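PDB 2PH5: homospermidine synthase from Legionella pneumophila subsp. pneumophila str. Philadelphia 1, which binds NAD and probably makes the polyamine homospermidine. Local coordinates for residues 241-246 against 464-469; 249-254 against 263-268. All blocks are in the same frame, centred on the assembly; numbering follows the deposited sequence.

Contact 1 (241-246 against 464-469)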
loop_
_atom_site.group_PDB
_atom_site.type_symbol
_atom_site.label_atom_id
_atom_site.label_comp_id
_atom_site.label_asym_id
_atom_site.label_seq_id
_atom_site.Cartn_x
_atom_site.Cartn_y
_atom_site.Cartn_z
ATOM N N ILE A 241 -19.597 2.159 12.204
ATOM C CA ILE A 241 -19.517 3.566 12.578
ATOM C C ILE A 241 -20.608 4.070 13.527
ATOM O O ILE A 241 -21.791 3.801 13.323
ATOM C CB ILE A 241 -19.568 4.442 11.310
ATOM C CG1 ILE A 241 -18.609 3.896 10.252
ATOM C CG2 ILE A 241 -19.221 5.877 11.653
ATOM C CD1 ILE A 241 -18.810 4.497 8.877
ATOM N N GLY A 242 -20.200 4.805 14.558
ATOM C CA GLY A 242 -21.164 5.378 15.484
ATOM C C GLY A 242 -21.719 6.606 14.781
ATOM O O GLY A 242 -20.978 7.553 14.510
ATOM N N TRP A 243 -23.011 6.599 14.462
ATOM C CA TRP A 243 -23.601 7.727 13.749
ATOM C C TRP A 243 -23.904 8.936 14.629
ATOM O O TRP A 243 -24.741 8.863 15.524
ATOM C CB TRP A 243 -24.873 7.294 13.030
ATOM C CG TRP A 243 -25.116 8.057 11.760
ATOM C CD1 TRP A 243 -26.293 8.617 11.351
ATOM C CD2 TRP A 243 -24.170 8.306 10.712
ATOM N NE1 TRP A 243 -26.141 9.196 10.114
ATOM C CE2 TRP A 243 -24.849 9.018 9.697
ATOM C CE3 TRP A 243 -22.814 7.994 10.530
ATOM C CZ2 TRP A 243 -24.217 9.426 8.515
ATOM C CZ3 TRP A 243 -22.187 8.400 9.357
ATOM C CH2 TRP A 243 -22.892 9.110 8.363
ATOM N N GLY A 244 -23.223 10.046 14.364
ATOM C CA GLY A 244 -23.443 11.248 15.144
ATOM C C GLY A 244 -24.684 11.999 14.703
ATOM O O GLY A 244 -25.060 11.952 13.533
ATOM N N THR A 245 -25.325 12.694 15.640
ATOM C CA THR A 245 -26.532 13.458 15.336
ATOM C C THR A 245 -26.300 14.654 14.403
ATOM O O THR A 245 -27.252 15.180 13.840
ATOM C CB THR A 245 -27.212 13.951 16.628
ATOM O OG1 THR A 245 -26.219 14.420 17.547
ATOM C CG2 THR A 245 -28.003 12.825 17.276
ATOM N N HIS A 246 -25.052 15.074 14.220
ATOM C CA HIS A 246 -24.782 16.204 13.335
ATOM C C HIS A 246 -24.739 15.787 11.874
ATOM O O HIS A 246 -24.983 16.611 10.995
ATOM C CB HIS A 246 -23.448 16.873 13.675
ATOM C CG HIS A 246 -22.261 16.179 13.083
ATOM N ND1 HIS A 246 -21.815 14.952 13.529
ATOM C CD2 HIS A 246 -21.463 16.509 12.038
ATOM C CE1 HIS A 246 -20.799 14.557 12.782
ATOM N NE2 HIS A 246 -20.565 15.484 11.870
ATOM N N TRP A 464 -16.707 18.800 9.499
ATOM C CA TRP A 464 -16.768 17.596 10.305
ATOM C C TRP A 464 -17.827 16.595 9.868
ATOM O O TRP A 464 -18.188 15.708 10.632
ATOM C CB TRP A 464 -16.966 17.988 11.752
ATOM C CG TRP A 464 -15.936 18.951 12.181
ATOM C CD1 TRP A 464 -16.145 20.146 12.795
ATOM C CD2 TRP A 464 -14.515 18.795 12.063
ATOM N NE1 TRP A 464 -14.942 20.749 13.078
ATOM C CE2 TRP A 464 -13.924 19.941 12.640
ATOM C CE3 TRP A 464 -13.685 17.799 11.529
ATOM C CZ2 TRP A 464 -12.534 20.123 12.703
ATOM C CZ3 TRP A 464 -12.303 17.977 11.591
ATOM C CH2 TRP A 464 -11.742 19.136 12.177
ATOM N N GLN A 465 -18.319 16.728 8.640
ATOM C CA GLN A 465 -19.320 15.801 8.120
ATOM C C GLN A 465 -18.635 14.563 7.561
ATOM O O GLN A 465 -17.648 14.674 6.831
ATOM C CB GLN A 465 -20.134 16.456 6.998
ATOM C CG GLN A 465 -21.131 17.487 7.479
ATOM C CD GLN A 465 -22.378 16.863 8.058
ATOM O OE1 GLN A 465 -22.893 17.315 9.076
ATOM N NE2 GLN A 465 -22.881 15.835 7.403
ATOM N N PHE A 466 -19.164 13.386 7.879
ATOM C CA PHE A 466 -18.576 12.146 7.385
ATOM C C PHE A 466 -18.428 12.205 5.860
ATOM O O PHE A 466 -17.510 11.620 5.282
ATOM C CB PHE A 466 -19.433 10.946 7.798
ATOM C CG PHE A 466 -18.788 9.616 7.514
ATOM C CD1 PHE A 466 -19.364 8.730 6.607
ATOM C CD2 PHE A 466 -17.589 9.255 8.141
ATOM C CE1 PHE A 466 -18.758 7.511 6.326
ATOM C CE2 PHE A 466 -16.978 8.036 7.865
ATOM C CZ PHE A 466 -17.562 7.160 6.955
ATOM N N PHE A 467 -19.326 12.942 5.220
ATOM C CA PHE A 467 -19.306 13.116 3.772
ATOM C C PHE A 467 -17.935 13.654 3.311
ATOM O O PHE A 467 -17.473 13.323 2.217
ATOM C CB PHE A 467 -20.428 14.087 3.379
ATOM C CG PHE A 467 -20.698 14.159 1.905
ATOM C CD1 PHE A 467 -21.308 13.105 1.238
ATOM C CD2 PHE A 467 -20.377 15.304 1.192
ATOM C CE1 PHE A 467 -21.598 13.195 -0.122
ATOM C CE2 PHE A 467 -20.662 15.408 -0.167
ATOM C CZ PHE A 467 -21.274 14.351 -0.828
ATOM N N ASN A 468 -17.287 14.474 4.144
ATOM C CA ASN A 468 -15.975 15.040 3.804
ATOM C C ASN A 468 -14.804 14.170 4.261
ATOM O O ASN A 468 -13.736 14.177 3.648
ATOM C CB ASN A 468 -15.779 16.429 4.431
ATOM C CG ASN A 468 -16.806 17.439 3.968
ATOM O OD1 ASN A 468 -17.024 17.627 2.766
ATOM N ND2 ASN A 468 -17.437 18.112 4.925
ATOM N N ILE A 469 -15.004 13.430 5.345
ATOM C CA ILE A 469 -13.947 12.591 5.891
ATOM C C ILE A 469 -13.709 11.309 5.092
ATOM O O ILE A 469 -12.564 10.956 4.807
ATOM C CB ILE A 469 -14.237 12.280 7.376
ATOM C CG1 ILE A 469 -14.170 13.595 8.169
ATOM C CG2 ILE A 469 -13.224 11.266 7.919
ATOM C CD1 ILE A 469 -14.833 13.560 9.529
#
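His246 and Gln465 are the nearest CA pair, 7.6 Å apart, and the contact is made largely by side chains. Residues 241-242 finish strand 238-242 and the chain then runs on as loop to His246; in the other segment, Gln465 is at the N-cap position of the short helix 466-469, its carbonyl O accepting from both Asn468 N and Ile469 N. A hydrogen bond is made by the imidazole of His246: its NE2 donates to Trp464 O over 2.7 Å, with an N-H...O angle of 151°. The donor stands above the carbonyl plane, 48° out of it, and the oxygen sits at the imidazole edge, tilted somewhat from the ring plane. Nearer the strand, Phe466 carries the apolar half. The six-membered ring of Trp243 turns its edge to the phenyl face in an offset edge-to-face pair, planes at 80° and centroids 5.8 Å apart; Trp243 CZ3 comes to 4.0 Å from Phe466 CD1. Ile241 meets Phe466 tip to tip, CD1 to CZ 3.5 Å. Glu247 OE2 accepts from Phe466 N, a further tie to the helix start, while Val276 of strand 275-278 also touches the Phe466 side chain. Away from the NAD site, this is structural packing of a short C-terminal helix, through its first turn, against the loop 243-246 and the end of strand 238-242, which belongs to a three-stranded antiparallel sheet and is also backbone-bonded to strand 311-322.

Contact 2 (249-254 against 263-268)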
loop_
_atom_site.group_PDB
_atom_site.type_symbol
_atom_site.label_atom_id
_atom_site.label_comp_id
_atom_site.label_asym_id
_atom_site.label_seq_id
_atom_site.Cartn_x
_atom_site.Cartn_y
_atom_site.Cartn_z
ATOM N N HIS A 249 -25.453 13.707 5.929
ATOM C CA HIS A 249 -25.335 12.931 4.687
ATOM C C HIS A 249 -25.437 11.433 4.965
ATOM O O HIS A 249 -24.974 10.957 5.995
ATOM C CB HIS A 249 -23.993 13.243 4.026
ATOM C CG HIS A 249 -23.848 14.671 3.605
ATOM N ND1 HIS A 249 -24.266 15.128 2.373
ATOM C CD2 HIS A 249 -23.354 15.750 4.259
ATOM C CE1 HIS A 249 -24.032 16.425 2.286
ATOM N NE2 HIS A 249 -23.479 16.828 3.416
ATOM N N TRP A 250 -26.040 10.680 4.056
ATOM C CA TRP A 250 -26.167 9.240 4.276
ATOM C C TRP A 250 -25.356 8.479 3.226
ATOM O O TRP A 250 -25.651 8.549 2.037
ATOM C CB TRP A 250 -27.648 8.841 4.245
ATOM C CG TRP A 250 -27.886 7.392 4.483
ATOM C CD1 TRP A 250 -28.095 6.427 3.537
ATOM C CD2 TRP A 250 -27.877 6.718 5.747
ATOM N NE1 TRP A 250 -28.214 5.195 4.133
ATOM C CE2 TRP A 250 -28.083 5.343 5.488
ATOM C CE3 TRP A 250 -27.711 7.141 7.074
ATOM C CZ2 TRP A 250 -28.129 4.385 6.506
ATOM C CZ3 TRP A 250 -27.756 6.186 8.091
ATOM C CH2 TRP A 250 -27.963 4.822 7.797
ATOM N N PRO A 251 -24.318 7.739 3.656
ATOM C CA PRO A 251 -23.476 6.980 2.724
ATOM C C PRO A 251 -24.297 6.098 1.785
ATOM O O PRO A 251 -25.216 5.414 2.221
ATOM C CB PRO A 251 -22.581 6.156 3.656
ATOM C CG PRO A 251 -22.534 6.967 4.917
ATOM C CD PRO A 251 -23.963 7.424 5.053
ATOM N N HIS A 252 -23.960 6.114 0.499
ATOM C CA HIS A 252 -24.683 5.317 -0.488
ATOM C C HIS A 252 -24.707 3.829 -0.155
ATOM O O HIS A 252 -25.723 3.161 -0.350
ATOM C CB HIS A 252 -24.066 5.504 -1.880
ATOM C CG HIS A 252 -22.613 5.149 -1.948
ATOM N ND1 HIS A 252 -21.633 5.904 -1.338
ATOM C CD2 HIS A 252 -21.978 4.095 -2.515
ATOM C CE1 HIS A 252 -20.457 5.328 -1.524
ATOM N NE2 HIS A 252 -20.639 4.229 -2.234
ATOM N N ASP A 253 -23.581 3.321 0.343
ATOM C CA ASP A 253 -23.444 1.905 0.688
ATOM C C ASP A 253 -23.605 1.610 2.182
ATOM O O ASP A 253 -23.031 0.654 2.706
ATOM C CB ASP A 253 -22.088 1.380 0.196
ATOM C CG ASP A 253 -20.937 2.343 0.486
ATOM O OD1 ASP A 253 -21.128 3.284 1.285
ATOM O OD2 ASP A 253 -19.836 2.149 -0.080
ATOM N N ALA A 254 -24.406 2.428 2.856
ATOM C CA ALA A 254 -24.638 2.261 4.283
ATOM C C ALA A 254 -25.966 1.587 4.601
ATOM O O ALA A 254 -26.893 1.593 3.792
ATOM C CB ALA A 254 -24.569 3.607 4.980
ATOM N N CYS A 263 -27.235 3.052 17.570
ATOM C CA CYS A 263 -26.231 4.079 17.291
ATOM C C CYS A 263 -25.291 3.757 16.130
ATOM O O CYS A 263 -24.667 4.662 15.575
ATOM C CB CYS A 263 -25.370 4.302 18.527
ATOM S SG CYS A 263 -24.249 2.911 18.850
ATOM N N ALA A 264 -25.178 2.480 15.771
ATOM C CA ALA A 264 -24.263 2.073 14.707
ATOM C C ALA A 264 -24.808 2.031 13.291
ATOM O O ALA A 264 -25.984 1.753 13.044
ATOM C CB ALA A 264 -23.638 0.722 15.042
ATOM N N ILE A 265 -23.905 2.294 12.362
ATOM C CA ILE A 265 -24.215 2.288 10.954
ATOM C C ILE A 265 -23.133 1.417 10.330
ATOM O O ILE A 265 -22.014 1.341 10.838
ATOM C CB ILE A 265 -24.181 3.731 10.394
ATOM C CG1 ILE A 265 -24.359 3.720 8.882
ATOM C CG2 ILE A 265 -22.872 4.417 10.770
ATOM C CD1 ILE A 265 -24.163 5.087 8.260
ATOM N N TYR A 266 -23.467 0.723 9.254
ATOM C CA TYR A 266 -22.483 -0.130 8.615
ATOM C C TYR A 266 -22.333 0.225 7.157
ATOM O O TYR A 266 -23.167 0.921 6.586
ATOM C CB TYR A 266 -22.870 -1.604 8.771
ATOM C CG TYR A 266 -22.881 -2.056 10.213
ATOM C CD1 TYR A 266 -23.921 -1.688 11.069
ATOM C CD2 TYR A 266 -21.815 -2.780 10.748
ATOM C CE1 TYR A 266 -23.896 -2.019 12.420
ATOM C CE2 TYR A 266 -21.781 -3.114 12.101
ATOM C CZ TYR A 266 -22.822 -2.728 12.928
ATOM O OH TYR A 266 -22.773 -3.022 14.266
ATOM N N LEU A 267 -21.241 -0.237 6.571
ATOM C CA LEU A 267 -20.950 0.006 5.169
ATOM C C LEU A 267 -20.747 -1.358 4.520
ATOM O O LEU A 267 -20.231 -2.278 5.152
ATOM C CB LEU A 267 -19.689 0.863 5.045
ATOM C CG LEU A 267 -19.817 2.353 4.702
ATOM C CD1 LEU A 267 -20.907 3.021 5.515
ATOM C CD2 LEU A 267 -18.476 3.028 4.932
ATOM N N SER A 268 -21.175 -1.497 3.269
ATOM C CA SER A 268 -21.027 -2.764 2.554
ATOM C C SER A 268 -19.560 -3.188 2.485
ATOM O O SER A 268 -19.180 -4.235 3.005
ATOM C CB SER A 268 -21.580 -2.646 1.131
ATOM O OG SER A 268 -22.896 -2.120 1.138
#
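Asp253 O receives two hydrogen bonds from Ser268. The backbone N donates at 2.9 Å, with an N-H...O angle of 151°. OG donates to the same oxygen at 3.2 Å, from a position tilted 35° from the carbonyl plane. The side chain of Ser268 thus reinforces the bond made by its own amide. Weaker CA-H...O contacts flank the pair: Leu267 CA to Asp253 O at 3.3 Å, and Ala254 CA to Tyr266 O at 3.0 Å. Asp253 OD1 lies beside Leu267 CG, but the carboxylate has its salt bridge with Arg470. Glu474 of the second subunit comes close to OD2, a like-charge approach that might raise the proton affinity of one acid, offset at Asp253 by Arg470. Apolar packing spreads from Ala254 CB, which meets Ile265 CD1 at 3.6 Å and Leu267 CD1 at 3.7 Å. Ile265 CG1 is anti to the backbone N (chi1 174°), and CD1 beyond it lies over the face of the Trp250 six-membered ring, a CH-pi contact 4.1 Å from the centroid. The tip of Ile265 also faces the Pro251 ring, CD1 to CD 4.0 Å. A type I turn, Pro251 to Ala254, delivers the chain into an antiparallel, non-hydrogen-bonded pair of Ala254 with Leu267, their side chains on one face: the start of a short edge strand, 254-255, in a three-stranded antiparallel sheet.

How the contacts relate
Contact 1 and contact 2 have centres about 10 Å apart and share the antiparallel sheet ordered 238-242, 264-267, 254-255. Strand 264-267 is its middle strand: contact 2 joins it to 254-255, while the backbone pairs Ile241 with Ile265 and Trp243 with Cys263 join it to the strand of contact 1. Along the chain, 241-246 comes first, both segments of contact 2 follow, and 464-469 returns from near the C-terminus. The edge-to-face rings of Trp243 and Trp250 also link the two contacts. Contact 1 packs helix 466-469 on this sheet, and contact 2 pairs two of its strands, with the His249-Phe467 stack tying its entry loop to the same helix, away from the NAD site.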